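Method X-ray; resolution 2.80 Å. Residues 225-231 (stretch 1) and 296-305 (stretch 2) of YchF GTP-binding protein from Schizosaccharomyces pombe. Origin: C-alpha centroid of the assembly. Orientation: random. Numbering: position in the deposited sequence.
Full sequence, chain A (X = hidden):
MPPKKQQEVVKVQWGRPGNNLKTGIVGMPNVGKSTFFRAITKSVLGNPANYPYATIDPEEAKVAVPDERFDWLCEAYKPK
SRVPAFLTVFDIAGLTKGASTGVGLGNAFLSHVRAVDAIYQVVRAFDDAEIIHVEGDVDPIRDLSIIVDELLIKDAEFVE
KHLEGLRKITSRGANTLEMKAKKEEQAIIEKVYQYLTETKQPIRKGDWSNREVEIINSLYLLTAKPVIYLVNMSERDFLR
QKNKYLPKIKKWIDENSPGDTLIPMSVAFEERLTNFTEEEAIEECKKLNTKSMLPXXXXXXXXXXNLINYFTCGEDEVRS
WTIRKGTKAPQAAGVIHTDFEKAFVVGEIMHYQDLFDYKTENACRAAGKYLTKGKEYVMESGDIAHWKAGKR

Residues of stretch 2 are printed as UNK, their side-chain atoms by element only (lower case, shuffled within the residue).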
# COMPACT_ATOMS: atom_id res chain seq x y z
N LYS A 225 6.49 6.15 -5.34
CA LYS A 225 5.66 5.19 -4.61
C LYS A 225 6.38 4.50 -3.46
O LYS A 225 7.53 4.06 -3.61
CB LYS A 225 5.13 4.12 -5.56
CG LYS A 225 4.65 4.67 -6.89
CD LYS A 225 4.18 3.56 -7.81
CE LYS A 225 3.86 4.10 -9.19
NZ LYS A 225 2.77 5.11 -9.14
N PRO A 226 5.73 4.38 -2.30
CA PRO A 226 6.47 3.69 -1.24
C PRO A 226 6.64 2.22 -1.60
O PRO A 226 5.87 1.67 -2.40
CB PRO A 226 5.61 3.91 -0.00
CG PRO A 226 4.23 4.07 -0.56
CD PRO A 226 4.46 4.92 -1.78
N VAL A 227 7.64 1.58 -1.02
CA VAL A 227 7.92 0.18 -1.31
C VAL A 227 7.99 -0.65 -0.04
O VAL A 227 8.53 -0.22 0.97
CB VAL A 227 9.24 0.04 -2.09
CG1 VAL A 227 9.46 -1.42 -2.47
CG2 VAL A 227 9.21 0.92 -3.33
N ILE A 228 7.45 -1.85 -0.10
CA ILE A 228 7.46 -2.75 1.04
C ILE A 228 8.13 -4.04 0.60
O ILE A 228 7.61 -4.75 -0.27
CB ILE A 228 6.03 -3.06 1.51
CG1 ILE A 228 5.33 -1.76 1.95
CG2 ILE A 228 6.08 -4.08 2.63
CD1 ILE A 228 3.82 -1.90 2.15
N TYR A 229 9.28 -4.35 1.20
CA TYR A 229 10.02 -5.56 0.84
C TYR A 229 9.55 -6.85 1.49
O TYR A 229 9.49 -6.97 2.71
CB TYR A 229 11.51 -5.39 1.16
CG TYR A 229 12.17 -4.34 0.31
CD1 TYR A 229 12.35 -3.05 0.79
CD2 TYR A 229 12.59 -4.63 -0.98
CE1 TYR A 229 12.93 -2.07 -0.00
CE2 TYR A 229 13.17 -3.66 -1.78
CZ TYR A 229 13.35 -2.38 -1.29
OH TYR A 229 13.93 -1.42 -2.09
N LEU A 230 9.22 -7.83 0.65
CA LEU A 230 8.79 -9.12 1.15
C LEU A 230 9.90 -10.13 0.84
O LEU A 230 10.01 -10.60 -0.29
CB LEU A 230 7.49 -9.55 0.48
CG LEU A 230 6.26 -8.66 0.67
CD1 LEU A 230 5.07 -9.31 -0.01
CD2 LEU A 230 5.97 -8.45 2.15
N VAL A 231 10.72 -10.44 1.85
CA VAL A 231 11.82 -11.40 1.68
C VAL A 231 11.28 -12.82 1.75
O VAL A 231 11.12 -13.36 2.83
CB VAL A 231 12.90 -11.27 2.77
CG1 VAL A 231 14.02 -12.27 2.49
CG2 VAL A 231 13.45 -9.87 2.82
N UNK A 296 0.07 -8.91 8.80
CA UNK A 296 1.11 -7.90 8.85
C UNK A 296 1.34 -7.27 7.48
O UNK A 296 1.34 -6.05 7.36
c UNK A 296 3.50 -6.40 10.19
n UNK A 296 5.94 -6.36 10.99
c UNK A 296 3.62 -7.56 9.21
c UNK A 296 2.43 -8.49 9.33
c UNK A 296 4.81 -5.61 10.32
N UNK A 297 1.55 -8.09 6.45
CA UNK A 297 1.77 -7.53 5.12
C UNK A 297 0.65 -6.55 4.75
O UNK A 297 0.90 -5.36 4.54
c UNK A 297 3.18 -9.41 4.24
c UNK A 297 3.31 -10.62 3.37
c UNK A 297 1.87 -8.63 4.06
c UNK A 297 1.82 -8.02 2.66
N UNK A 298 -0.58 -7.05 4.66
CA UNK A 298 -1.69 -6.18 4.29
C UNK A 298 -1.78 -4.89 5.11
O UNK A 298 -1.95 -3.80 4.55
c UNK A 298 -3.24 -7.75 3.09
c UNK A 298 -3.05 -6.93 4.36
c UNK A 298 -2.31 -8.90 2.98
c UNK A 298 -4.21 -5.94 4.48
N UNK A 299 -1.66 -4.99 6.42
CA UNK A 299 -1.74 -3.78 7.22
C UNK A 299 -0.67 -2.81 6.76
O UNK A 299 -0.97 -1.64 6.49
c UNK A 299 -2.65 -4.89 9.25
c UNK A 299 -1.42 -2.75 9.43
c UNK A 299 -1.52 -4.05 8.69
N UNK A 300 0.57 -3.29 6.68
CA UNK A 300 1.65 -2.43 6.25
C UNK A 300 1.31 -1.72 4.94
O UNK A 300 1.63 -0.54 4.75
c UNK A 300 4.11 -2.27 5.86
c UNK A 300 2.94 -3.22 6.06
o UNK A 300 3.19 -4.04 7.21
N UNK A 301 0.65 -2.45 4.04
CA UNK A 301 0.27 -1.88 2.76
C UNK A 301 -0.79 -0.81 2.96
O UNK A 301 -0.60 0.35 2.57
N UNK A 302 -1.90 -1.21 3.57
CA UNK A 302 -2.98 -0.30 3.86
C UNK A 302 -2.46 0.99 4.49
O UNK A 302 -2.85 2.08 4.11
c UNK A 302 -5.28 -0.22 4.94
c UNK A 302 -7.54 0.18 4.21
c UNK A 302 -5.50 0.65 6.00
o UNK A 302 -8.96 1.62 5.47
c UNK A 302 -6.71 1.29 6.16
c UNK A 302 -3.97 -0.96 4.81
c UNK A 302 -6.31 -0.44 4.05
c UNK A 302 -7.74 1.04 5.27
N UNK A 303 -1.54 0.85 5.44
CA UNK A 303 -0.98 2.02 6.12
C UNK A 303 -0.07 2.86 5.24
O UNK A 303 -0.19 4.09 5.22
c UNK A 303 -1.13 1.23 8.53
n UNK A 303 -0.71 0.27 9.34
c UNK A 303 -0.21 1.60 7.38
o UNK A 303 -2.20 1.83 8.70
N UNK A 304 0.86 2.21 4.55
CA UNK A 304 1.82 2.89 3.66
C UNK A 304 1.11 3.83 2.71
O UNK A 304 1.64 4.87 2.33
c UNK A 304 2.59 1.85 2.85
N UNK A 305 -0.10 3.46 2.33
CA UNK A 305 -0.91 4.26 1.44
C UNK A 305 -1.60 5.42 2.17
O UNK A 305 -2.43 6.11 1.59
c UNK A 305 -2.58 1.41 -0.62
c UNK A 305 -0.98 3.12 -1.53
c UNK A 305 -1.97 3.38 0.76
c UNK A 305 -1.46 2.38 -0.28

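Strand 227-231 lies against a helix that enters the second stretch from earlier in the chain and runs through position 304, the two axes nearly antiparallel at 168° and 9.6 Å apart at closest approach.

Position 296 carries four carbons in an unbranched row ending in a nitrogen, a chain that bends at chi2 and chi4 and reaches nothing on the strand; this is Lys296, exposed to solvent. At position 297 there are four carbons, forked at the first, with one arm two carbons long. Its CB points sideways, yet the longer arm bends back to the strand and meets Leu230. The residue is Ile297, and its CG1 lies 3.6 Å from Leu230 CD2.

Position 298 has the same set of four carbons, again forked at the first with one two-carbon arm, but its CB points away from the strand and no atom comes within contact distance. It is Ile298, buried against other parts of the protein. Position 299 shows three carbons, one carrying the other two, and stays clear of stretch 1: Val299.

At position 300 the first side-chain carbon bears one oxygen and one carbon, and the carbon arm faces the strand, touching Ile228. This is Thr300, with CG2 3.7 Å from Ile228 CD1; Thr300 O is likewise 3.7 Å from Ile228 CD1. Its hydroxyl is occupied within the helix, Thr300 OG1 donating to Lys296 O at 2.7 Å.

Position 301 has no side-chain atoms and is Gly301. Its bare CA lies 3.6 Å from Ile228 CD1, so the isoleucine methyl packs directly on the helix backbone; an ideal CB here would sit 4.2 Å from that same methyl.

Position 302 has one carbon leading to a six-carbon ring that bears an oxygen. It points away from the strand, and the pattern identifies Tyr302, whose hydroxyl is hydrogen-bonded elsewhere in the structure. Two carbons, the second carrying one oxygen and one nitrogen, mark position 303, which projects sideways without touching the strand. The nitrogen beside the oxygen makes it an amide, Asn303.

A single carbon at position 304 points toward the strand, near both Pro226 and Ile228: Ala304. Its CB is 4.0 Å from Ile228 CD1 and 4.4 Å from Pro226 CG. Position 305 has four carbons, forked at the second, and makes no contact with stretch 1. This is Leu305, the first residue to leave helical phi/psi, although Leu305 N still bonds to Gly301 O at 3.2 Å; its side chain comes no nearer than 5.4 Å, from Leu305 CD2 to Pro226 CG.

The contact is made by packing alone, with no hydrogen bond across it and 306 Å² buried in total. Ile228 and Leu230 of the strand, and Pro226 just before it, turn their CB atoms toward the helix, while Val227, between Pro226 and Ile228, points away, and the antiparallel run pairs the three in reverse order with Ala304, Gly301 and Ile297. The CA separation widens along this series, from 6.8 Å between Pro226 CA and Ala304 CA to 8.2 Å between Leu230 CA and Ile297 CA.

Stretch 2 296-305: KIIVTGYNAL
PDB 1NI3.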